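PDB 2W8D: processed glycerol phosphate lipoteichoic acid synthase 2 from Bacillus subtilis, which belongs to the sulfatase family of the alkaline phosphatase clan and is represented here by its C-terminal domain, which carries a bound magnesium ion. Local coordinates for residues A[16-21]-A[324-329]; A[108-113]-A[397-402]; A[169-174]-A[232-237]; A[280-285]-A[355-360]. All blocks are in the same frame, centred on the assembly; numbering follows the deposited sequence.

Contact 1. Residues A[16-21]-A[324-329]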
# COMPACT_ATOMS: atom_id res chain seq x y z
N ALA A 16 -7.09 19.95 13.43
CA ALA A 16 -6.74 21.22 12.80
C ALA A 16 -6.26 21.06 11.36
O ALA A 16 -5.97 22.05 10.70
CB ALA A 16 -5.70 21.97 13.62
N ASN A 17 -6.18 19.82 10.88
CA ASN A 17 -5.68 19.56 9.54
C ASN A 17 -6.59 18.66 8.72
O ASN A 17 -6.43 18.54 7.51
CB ASN A 17 -4.27 18.98 9.58
CG ASN A 17 -3.23 20.04 9.86
OD1 ASN A 17 -2.77 20.19 11.00
ND2 ASN A 17 -2.88 20.81 8.84
N TYR A 18 -7.56 18.06 9.39
CA TYR A 18 -8.44 17.13 8.74
C TYR A 18 -8.91 17.72 7.42
O TYR A 18 -9.27 18.90 7.34
CB TYR A 18 -9.60 16.81 9.65
CG TYR A 18 -10.69 15.95 9.05
CD1 TYR A 18 -10.47 14.60 8.75
CD2 TYR A 18 -11.96 16.48 8.82
CE1 TYR A 18 -11.50 13.81 8.21
CE2 TYR A 18 -12.98 15.72 8.29
CZ TYR A 18 -12.76 14.40 7.99
OH TYR A 18 -13.81 13.67 7.47
N ASP A 19 -8.85 16.90 6.40
CA ASP A 19 -9.30 17.29 5.08
C ASP A 19 -10.64 16.59 4.81
O ASP A 19 -10.69 15.36 4.66
CB ASP A 19 -8.21 16.97 4.03
CG ASP A 19 -6.84 17.66 4.34
OD1 ASP A 19 -6.80 18.85 4.76
OD2 ASP A 19 -5.78 17.01 4.15
N VAL A 20 -11.72 17.38 4.79
CA VAL A 20 -13.11 16.85 4.71
C VAL A 20 -13.41 16.12 3.38
O VAL A 20 -12.73 16.38 2.38
CB VAL A 20 -14.18 17.97 4.97
CG1 VAL A 20 -13.89 18.72 6.25
CG2 VAL A 20 -14.26 18.92 3.81
N PRO A 21 -14.40 15.21 3.38
CA PRO A 21 -14.72 14.38 2.20
C PRO A 21 -15.42 15.10 1.03
O PRO A 21 -16.23 15.98 1.25
CB PRO A 21 -15.66 13.31 2.77
CG PRO A 21 -15.50 13.37 4.27
CD PRO A 21 -15.19 14.80 4.56
N ASP A 324 -17.03 8.46 8.42
CA ASP A 324 -16.41 9.71 8.83
C ASP A 324 -15.17 9.48 9.70
O ASP A 324 -15.25 8.88 10.77
CB ASP A 324 -17.44 10.56 9.60
CG ASP A 324 -16.88 11.90 10.06
OD1 ASP A 324 -15.82 12.34 9.51
OD2 ASP A 324 -17.50 12.51 10.96
N THR A 325 -14.03 10.00 9.24
CA THR A 325 -12.73 9.77 9.87
C THR A 325 -12.24 10.92 10.75
O THR A 325 -11.12 10.86 11.28
CB THR A 325 -11.64 9.43 8.84
OG1 THR A 325 -11.56 10.47 7.86
CG2 THR A 325 -11.91 8.11 8.17
N LYS A 326 -13.05 11.97 10.90
CA LYS A 326 -12.69 13.12 11.73
C LYS A 326 -12.36 12.79 13.19
O LYS A 326 -11.59 13.51 13.82
CB LYS A 326 -13.79 14.21 11.68
CG LYS A 326 -13.30 15.59 12.17
CD LYS A 326 -14.21 16.75 11.74
CE LYS A 326 -13.46 18.10 11.75
NZ LYS A 326 -13.93 19.03 10.66
N ASP A 327 -12.96 11.73 13.72
CA ASP A 327 -12.73 11.40 15.12
C ASP A 327 -11.54 10.45 15.37
O ASP A 327 -11.21 10.15 16.51
CB ASP A 327 -14.00 10.89 15.80
CG ASP A 327 -14.10 11.33 17.26
OD1 ASP A 327 -13.21 12.08 17.73
OD2 ASP A 327 -15.07 10.95 17.95
N TYR A 328 -10.88 10.00 14.30
CA TYR A 328 -9.70 9.13 14.43
C TYR A 328 -8.39 9.85 14.31
O TYR A 328 -8.26 10.81 13.55
CB TYR A 328 -9.75 8.01 13.40
CG TYR A 328 -10.99 7.20 13.52
CD1 TYR A 328 -11.14 6.28 14.56
CD2 TYR A 328 -12.05 7.37 12.62
CE1 TYR A 328 -12.28 5.53 14.69
CE2 TYR A 328 -13.21 6.61 12.76
CZ TYR A 328 -13.31 5.70 13.80
OH TYR A 328 -14.45 4.95 13.95
N LEU A 329 -7.38 9.34 15.01
CA LEU A 329 -6.06 9.92 14.94
C LEU A 329 -5.27 9.22 13.84
O LEU A 329 -4.61 8.21 14.07
CB LEU A 329 -5.37 9.82 16.30
CG LEU A 329 -6.05 10.56 17.47
CD1 LEU A 329 -5.09 10.64 18.61
CD2 LEU A 329 -6.51 11.97 17.08

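Contact 2. Residues A[108-113]-A[397-402]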
# COMPACT_ATOMS: atom_id res chain seq x y z
N ALA A 108 3.73 -4.61 18.25
CA ALA A 108 2.52 -5.44 18.13
C ALA A 108 1.65 -5.48 19.40
O ALA A 108 0.50 -5.92 19.34
CB ALA A 108 2.82 -6.87 17.60
N GLN A 109 2.19 -4.97 20.51
CA GLN A 109 1.43 -4.81 21.74
C GLN A 109 0.87 -3.39 21.91
O GLN A 109 0.17 -3.11 22.90
CB GLN A 109 2.27 -5.14 22.98
CG GLN A 109 2.47 -6.61 23.28
CD GLN A 109 3.42 -6.78 24.48
OE1 GLN A 109 4.61 -6.48 24.36
NE2 GLN A 109 2.88 -7.18 25.65
N ASN A 110 1.15 -2.50 20.96
CA ASN A 110 0.47 -1.20 21.00
C ASN A 110 -1.07 -1.39 20.97
O ASN A 110 -1.55 -2.41 20.45
CB ASN A 110 0.95 -0.26 19.87
CG ASN A 110 2.13 0.63 20.30
OD1 ASN A 110 2.92 0.26 21.19
ND2 ASN A 110 2.24 1.79 19.70
N THR A 111 -1.83 -0.45 21.54
CA THR A 111 -3.27 -0.39 21.31
C THR A 111 -3.55 0.31 19.97
O THR A 111 -3.12 1.44 19.73
CB THR A 111 -4.02 0.31 22.48
OG1 THR A 111 -3.83 -0.42 23.72
CG2 THR A 111 -5.52 0.43 22.16
N LEU A 112 -4.27 -0.38 19.10
CA LEU A 112 -4.54 0.14 17.77
C LEU A 112 -6.03 0.33 17.48
O LEU A 112 -6.89 -0.32 18.10
CB LEU A 112 -3.89 -0.77 16.72
CG LEU A 112 -2.37 -0.87 16.76
CD1 LEU A 112 -1.93 -1.77 15.66
CD2 LEU A 112 -1.71 0.49 16.64
N GLN A 113 -6.33 1.22 16.55
CA GLN A 113 -7.71 1.47 16.15
C GLN A 113 -7.79 1.39 14.63
O GLN A 113 -8.07 2.36 13.95
CB GLN A 113 -8.23 2.77 16.75
CG GLN A 113 -8.04 2.74 18.27
CD GLN A 113 -8.29 4.05 18.99
OE1 GLN A 113 -8.09 5.11 18.44
NE2 GLN A 113 -8.71 3.96 20.27
N ASN A 397 5.28 5.85 19.66
CA ASN A 397 6.27 5.76 20.72
C ASN A 397 5.64 5.78 22.10
O ASN A 397 6.15 5.15 23.01
CB ASN A 397 7.28 6.92 20.65
CG ASN A 397 8.07 6.95 19.34
OD1 ASN A 397 8.17 5.95 18.64
ND2 ASN A 397 8.62 8.11 19.01
N GLY A 398 4.57 6.56 22.27
CA GLY A 398 3.93 6.67 23.58
C GLY A 398 2.70 5.80 23.68
O GLY A 398 1.96 5.91 24.65
N ASP A 399 2.44 4.95 22.66
CA ASP A 399 1.27 4.07 22.66
C ASP A 399 0.02 4.85 23.15
O ASP A 399 -0.65 4.48 24.12
CB ASP A 399 1.55 2.80 23.50
CG ASP A 399 0.45 1.76 23.38
OD1 ASP A 399 -0.28 1.78 22.37
OD2 ASP A 399 0.31 0.91 24.30
N LEU A 400 -0.28 5.94 22.44
CA LEU A 400 -1.20 6.98 22.93
C LEU A 400 -2.66 6.61 22.78
O LEU A 400 -3.52 7.14 23.50
CB LEU A 400 -0.94 8.32 22.21
CG LEU A 400 0.33 9.07 22.58
CD1 LEU A 400 0.35 10.43 21.92
CD2 LEU A 400 0.50 9.20 24.11
N LEU A 401 -2.94 5.71 21.85
CA LEU A 401 -4.29 5.21 21.64
C LEU A 401 -4.91 4.45 22.85
O LEU A 401 -6.12 4.26 22.88
CB LEU A 401 -4.40 4.45 20.30
CG LEU A 401 -4.06 5.30 19.05
CD1 LEU A 401 -4.05 4.48 17.73
CD2 LEU A 401 -4.96 6.51 18.89
N ARG A 402 -4.11 4.06 23.84
CA ARG A 402 -4.67 3.63 25.14
C ARG A 402 -5.54 4.71 25.79
O ARG A 402 -6.40 4.42 26.63
CB ARG A 402 -3.57 3.25 26.15
CG ARG A 402 -2.70 2.06 25.75
CD ARG A 402 -1.58 1.91 26.71
NE ARG A 402 -0.54 2.93 26.52
CZ ARG A 402 0.39 3.24 27.43
NH1 ARG A 402 0.39 2.64 28.61
NH2 ARG A 402 1.30 4.18 27.16
O HOH W 1 -1.33 -1.22 24.49
O HOH W 2 -1.35 3.38 20.71

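Contact 3. Residues A[169-174]-A[232-237]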
# COMPACT_ATOMS: atom_id res chain seq x y z
N MSE A 169 4.13 -19.70 -1.58
CA MSE A 169 3.26 -19.94 -2.75
C MSE A 169 3.56 -18.94 -3.87
O MSE A 169 3.75 -17.76 -3.63
CB MSE A 169 1.78 -19.81 -2.39
CG MSE A 169 1.25 -20.85 -1.48
SE MSE A 169 1.18 -22.66 -2.22
CE MSE A 169 -0.21 -22.39 -3.60
N LYS A 170 3.56 -19.44 -5.10
CA LYS A 170 3.48 -18.60 -6.28
C LYS A 170 2.10 -17.95 -6.40
O LYS A 170 1.09 -18.57 -6.05
CB LYS A 170 3.76 -19.44 -7.52
CG LYS A 170 5.20 -19.92 -7.62
CD LYS A 170 5.35 -20.89 -8.77
CE LYS A 170 6.78 -21.35 -8.96
NZ LYS A 170 6.77 -22.58 -9.82
N ASP A 171 2.04 -16.71 -6.89
CA ASP A 171 0.79 -15.96 -7.03
C ASP A 171 -0.35 -16.66 -7.82
O ASP A 171 -1.47 -16.65 -7.35
CB ASP A 171 1.08 -14.58 -7.60
CG ASP A 171 2.00 -13.74 -6.71
OD1 ASP A 171 2.25 -14.13 -5.53
OD2 ASP A 171 2.48 -12.68 -7.18
N LYS A 172 -0.09 -17.25 -8.98
CA LYS A 172 -1.15 -17.94 -9.76
C LYS A 172 -1.94 -19.00 -8.98
O LYS A 172 -3.15 -18.86 -8.88
CB LYS A 172 -0.68 -18.47 -11.12
CG LYS A 172 -0.52 -17.38 -12.19
CD LYS A 172 -0.15 -17.97 -13.54
CE LYS A 172 0.33 -16.90 -14.50
NZ LYS A 172 1.02 -17.53 -15.70
N PRO A 173 -1.27 -20.02 -8.40
CA PRO A 173 -2.03 -20.96 -7.55
C PRO A 173 -2.50 -20.37 -6.21
O PRO A 173 -3.51 -20.80 -5.67
CB PRO A 173 -1.05 -22.12 -7.31
CG PRO A 173 0.29 -21.54 -7.59
CD PRO A 173 0.11 -20.48 -8.62
N PHE A 174 -1.77 -19.38 -5.68
CA PHE A 174 -2.21 -18.72 -4.46
C PHE A 174 -3.58 -18.07 -4.70
O PHE A 174 -4.49 -18.27 -3.93
CB PHE A 174 -1.16 -17.72 -3.96
CG PHE A 174 -1.72 -16.65 -3.09
CD1 PHE A 174 -2.07 -16.92 -1.78
CD2 PHE A 174 -1.89 -15.37 -3.58
CE1 PHE A 174 -2.59 -15.91 -0.97
CE2 PHE A 174 -2.41 -14.36 -2.78
CZ PHE A 174 -2.75 -14.64 -1.47
N ASP A 232 1.33 -9.63 -13.20
CA ASP A 232 0.25 -9.06 -14.00
C ASP A 232 -0.77 -10.11 -14.49
O ASP A 232 -1.96 -9.88 -14.43
CB ASP A 232 0.83 -8.31 -15.17
CG ASP A 232 -0.22 -7.54 -15.94
OD1 ASP A 232 -0.62 -6.48 -15.40
OD2 ASP A 232 -0.62 -7.98 -17.07
N GLN A 233 -0.30 -11.27 -14.94
CA GLN A 233 -1.20 -12.38 -15.29
C GLN A 233 -2.00 -12.89 -14.10
O GLN A 233 -3.17 -13.24 -14.25
CB GLN A 233 -0.42 -13.51 -15.96
CG GLN A 233 0.23 -13.05 -17.28
CD GLN A 233 1.07 -14.12 -17.97
OE1 GLN A 233 1.69 -14.97 -17.32
NE2 GLN A 233 1.11 -14.08 -19.30
N SER A 234 -1.39 -12.92 -12.92
CA SER A 234 -2.03 -13.35 -11.69
C SER A 234 -3.17 -12.42 -11.31
O SER A 234 -4.18 -12.88 -10.83
CB SER A 234 -1.03 -13.35 -10.52
OG SER A 234 0.11 -14.16 -10.77
N ILE A 235 -2.99 -11.11 -11.48
CA ILE A 235 -4.03 -10.15 -11.13
C ILE A 235 -5.20 -10.31 -12.11
O ILE A 235 -6.36 -10.32 -11.69
CB ILE A 235 -3.52 -8.68 -11.15
CG1 ILE A 235 -2.41 -8.47 -10.12
CG2 ILE A 235 -4.71 -7.69 -10.97
CD1 ILE A 235 -2.69 -9.15 -8.78
N GLU A 236 -4.86 -10.43 -13.39
CA GLU A 236 -5.85 -10.75 -14.44
C GLU A 236 -6.70 -11.96 -14.08
O GLU A 236 -7.93 -11.89 -14.09
CB GLU A 236 -5.17 -10.95 -15.82
CG GLU A 236 -6.13 -11.49 -16.92
CD GLU A 236 -5.48 -11.68 -18.29
OE1 GLU A 236 -4.25 -11.85 -18.39
OE2 GLU A 236 -6.23 -11.69 -19.29
N GLN A 237 -6.05 -13.08 -13.73
CA GLN A 237 -6.81 -14.29 -13.34
C GLN A 237 -7.69 -13.98 -12.12
O GLN A 237 -8.88 -14.23 -12.15
CB GLN A 237 -5.88 -15.48 -13.10
CG GLN A 237 -6.48 -16.65 -12.33
CD GLN A 237 -5.50 -17.26 -11.33
OE1 GLN A 237 -4.38 -17.60 -11.69
NE2 GLN A 237 -5.92 -17.39 -10.04

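Contact 4. Residues A[280-285]-A[355-360]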
# COMPACT_ATOMS: atom_id res chain seq x y z
N THR A 280 20.43 9.97 -10.97
CA THR A 280 20.79 10.86 -9.84
C THR A 280 19.94 10.60 -8.57
O THR A 280 18.99 9.80 -8.59
CB THR A 280 20.63 12.34 -10.26
OG1 THR A 280 19.28 12.58 -10.67
CG2 THR A 280 21.60 12.71 -11.41
N ASP A 281 20.24 11.28 -7.46
CA ASP A 281 19.40 11.24 -6.24
C ASP A 281 17.98 11.64 -6.55
O ASP A 281 17.03 11.04 -6.06
CB ASP A 281 19.90 12.25 -5.19
CG ASP A 281 21.13 11.79 -4.40
OD1 ASP A 281 21.46 10.58 -4.38
OD2 ASP A 281 21.77 12.68 -3.80
N TYR A 282 17.84 12.71 -7.33
CA TYR A 282 16.57 13.21 -7.80
C TYR A 282 15.81 12.11 -8.58
O TYR A 282 14.64 11.89 -8.31
CB TYR A 282 16.75 14.51 -8.63
CG TYR A 282 15.52 14.83 -9.45
CD1 TYR A 282 14.45 15.52 -8.88
CD2 TYR A 282 15.40 14.37 -10.77
CE1 TYR A 282 13.30 15.76 -9.59
CE2 TYR A 282 14.22 14.60 -11.52
CZ TYR A 282 13.18 15.30 -10.92
OH TYR A 282 12.00 15.55 -11.60
N ASP A 283 16.45 11.44 -9.55
CA ASP A 283 15.77 10.41 -10.37
C ASP A 283 15.30 9.27 -9.48
O ASP A 283 14.16 8.84 -9.58
CB ASP A 283 16.66 9.84 -11.49
CG ASP A 283 17.18 10.91 -12.45
OD1 ASP A 283 16.44 11.86 -12.77
OD2 ASP A 283 18.35 10.78 -12.91
N ASN A 284 16.19 8.79 -8.61
CA ASN A 284 15.81 7.81 -7.62
C ASN A 284 14.60 8.17 -6.75
O ASN A 284 13.78 7.31 -6.46
CB ASN A 284 16.97 7.40 -6.74
CG ASN A 284 16.66 6.12 -6.00
OD1 ASN A 284 16.41 5.08 -6.62
ND2 ASN A 284 16.61 6.19 -4.67
N ALA A 285 14.46 9.44 -6.37
CA ALA A 285 13.28 9.87 -5.62
C ALA A 285 12.00 9.69 -6.48
O ALA A 285 10.96 9.20 -5.99
CB ALA A 285 13.45 11.28 -5.16
N LYS A 355 5.82 20.95 -5.84
CA LYS A 355 6.88 21.95 -5.89
C LYS A 355 8.32 21.41 -5.73
O LYS A 355 9.20 21.71 -6.54
CB LYS A 355 6.64 23.03 -4.81
CG LYS A 355 6.96 24.42 -5.33
CD LYS A 355 7.19 25.39 -4.18
CE LYS A 355 7.25 26.83 -4.64
NZ LYS A 355 7.40 27.69 -3.44
N TYR A 356 8.55 20.63 -4.68
CA TYR A 356 9.92 20.30 -4.26
C TYR A 356 10.14 18.82 -4.08
O TYR A 356 9.25 18.11 -3.60
CB TYR A 356 10.23 20.91 -2.89
CG TYR A 356 10.19 22.39 -2.80
CD1 TYR A 356 10.92 23.19 -3.68
CD2 TYR A 356 9.47 23.01 -1.80
CE1 TYR A 356 10.91 24.58 -3.56
CE2 TYR A 356 9.44 24.37 -1.68
CZ TYR A 356 10.16 25.15 -2.55
OH TYR A 356 10.11 26.52 -2.39
N THR A 357 11.33 18.36 -4.47
CA THR A 357 11.83 17.11 -3.95
C THR A 357 13.09 17.33 -3.10
O THR A 357 14.08 17.94 -3.55
CB THR A 357 11.83 15.90 -4.97
OG1 THR A 357 13.11 15.25 -5.03
CG2 THR A 357 11.32 16.26 -6.34
N LYS A 358 13.01 16.92 -1.84
CA LYS A 358 14.09 17.12 -0.90
C LYS A 358 14.74 15.80 -0.57
O LYS A 358 14.08 14.92 -0.04
CB LYS A 358 13.58 17.71 0.40
CG LYS A 358 14.70 18.37 1.22
CD LYS A 358 14.43 18.29 2.69
CE LYS A 358 15.44 19.12 3.45
NZ LYS A 358 15.05 19.17 4.88
N ILE A 359 16.04 15.67 -0.85
CA ILE A 359 16.78 14.43 -0.61
C ILE A 359 18.12 14.74 0.08
O ILE A 359 18.92 15.54 -0.44
CB ILE A 359 17.02 13.65 -1.94
CG1 ILE A 359 15.71 13.41 -2.68
CG2 ILE A 359 17.72 12.30 -1.69
CD1 ILE A 359 14.70 12.35 -1.98
N SER A 360 18.35 14.12 1.24
CA SER A 360 19.54 14.38 2.09
C SER A 360 19.85 15.86 2.19
O SER A 360 21.00 16.27 1.98
CB SER A 360 20.79 13.63 1.59
OG SER A 360 20.40 12.37 1.06
O HOH W 3 20.55 14.90 -3.05

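Contact 1. Residues A[16-21]-A[324-329]
Asp324 OD1 lies 3.2 Å from Tyr18 OH across the contact, and within its own loop it accepts a hydrogen bond of 3.1 Å from Lys326 N. This second approach is nearly straight, 169° at the hydrogen, and comes from above the carboxylate plane. CG of Asp324 stands anti to the backbone N (chi1 -180°), beside the carbonyl carbon and hence on the side from which the chain continues to Lys326. The ring of Tyr18 is laid across this turn. Over one face sits Lys326, whose CB is 3.9 Å from the ring centroid and 16° off the normal, a CH-pi contact. From there the aliphatic chain crosses the ring at about a right angle; CG lies over the CD2-CE2 side of the ring, and CD and CE run on past that rim, CE 3.7 Å from CD2. Val20 N lies over the opposite face, so the ring is sandwiched between its own following backbone and the lysine. At the edge, in the ring plane, Thr325 OG1 approaches Tyr18 CE1 to 3.4 Å. That hydroxyl is also hydrogen-bonded to His319 of helix 313-320, and the histidine side chain touches Tyr18 as well. The contact thus joins the chain just beyond helix 6-17 to the loop between helix 313-320 and strand 344-345, near the surface. On the loop side, the receiving surface is an Asx turn made by Asp324, running directly into a type I beta turn from Thr325 to Tyr328.

Contact 2. Residues A[108-113]-A[397-402]
Asp399 reaches from the end of helix 380-397 to the backbone of Thr111, and it does so as the C-prime residue, of positive phi, of the Schellman motif that ends the helix. Its CB faces the amide of Asn110, lying 3.7 Å from Asn110 OD1. CG is anti to the backbone N (chi1 -172°), and the carboxylate it carries stacks on that amide with the planes 17° apart, the two side chains sliding past each other in opposite directions. At the tip, OD1 accepts a hydrogen bond of 2.8 Å from Thr111 N on its syn side, and also one from water 2, which in turn donates to Thr111 O and accepts from Leu401 N. OD2 takes a bond from water 1, which donates to Gln109 O as well and accepts from Thr111 OG1. The carboxylate is therefore tied to 108-113 both directly and through two waters. Arg402 lies within a charge contact of OD2, but no N-H points at it; NE donates to Asp399 O and NH2 to Gly398 O, both in the guanidinium plane. Asn110 ND2 bonds to Ile396 O, a second tie to the helix end. Beyond the polar centre, Leu401 turns toward the loop, its CB 3.3 Å from Thr111 O. Gln113, whose NE2 is bonded to Tyr404 O, crosses this leucine obliquely and brings OE1 to 3.5 Å from Leu401 CD2.

Contact 3. Residues A[169-174]-A[232-237]
The first turn of helix 171-183 rests on the middle of helix 219-244, with Lys172 CA only 5.1 Å from Ser234 CA. This is close helix-helix packing within the sulfatase-family region, with a serine at the nearest point. Ser234 OG lies 3.3 Å from Asp171 CB and close to Lys172 CG as well, while being hydrogen-bonded to Tyr230 O one turn back in its own helix. The hydroxyl of Tyr230 adds a further tie by bonding to Lys172 N, and Asp171 turns its carboxylate to Leu196 N beyond strand 189-194. Lys172 runs out extended beyond CG and crosses Gln233 obliquely, its CE passing 3.8 Å from Gln233 CB. NZ then donates to Gln233 OE1 at 3.1 Å, coming from above the carbonyl plane by 41°; NZ also makes a weak bond to Asp208 O. On the backbone side, Gln237 bends at chi2 to bring its amide to the carbonyl of Lys172. Gln237 NE2 makes a weak hydrogen bond to Lys172 O, 3.3 Å long with an angle of 147° at the hydrogen.

Contact 4. Residues A[280-285]-A[355-360]
Thr357 and Ile359 of strand 356-359 point toward helix 281-286 and pack on Asp281, Tyr282 and Ala285, a helix-on-sheet contact made by one face of the middle strand of a five-stranded antiparallel sheet. The axes of helix segment 281-285 and strand 356-359 approach to 9.0 Å, their directions 112° apart. At Thr357, CG2 meets the Tyr282 ring obliquely, 3.8 Å from CE1, the two side chains crossing at about a right angle. Its OG1 is directed at apolar neighbours, 4.0 Å from Ala285 CB, and finds no hydrogen-bonding partner anywhere in the model although the contact buries it; its chi1 of 129° is away from a staggered value. Tyr282, in contrast, has its hydroxyl bonded to Thr366 O just past strand 362-365, a further link from the helix to the same sheet. Lys358 comes next and leaves on the other face of the strand, where it forms a salt bridge with Asp382 of helix 380-397. Ile359 then meets two residues one turn apart: CD1 touches Ala285 CB at 3.6 Å, while CG2 lies against Asp281 CB. The helix begins with a capping box, in which Asp283 N donates to Thr280 OG1 and Thr280 N to Asp283 OD2. At the outer end of the contact, water 3 joins strand to helix, donating to Ile359 O at 3.1 Å and to Asp281 OD2 at 2.6 Å.

Overall arrangement
Contacts 1 and 2 are neighbours, with centres about 19 Å apart, and they meet where Leu329 CD1 packs 4.1 Å from Leu401 CD2; their segments alternate along the chain. Contact 3 lies on the other side of the chain's centre from both, about 35 to 36 Å away between centres, and is nested within the loops they close. The side chain of Asp171 in contact 3 is about 11 Å from the magnesium ion, so it is not a ligand; the metal site comprises Glu40, Thr84, Asp258 and His259, with Thr84 as phosphothreonine. Contact 4, its centre 30 to 34 Å from the other three, alternates with contact 1, is nested inside contact 2 and follows contact 3.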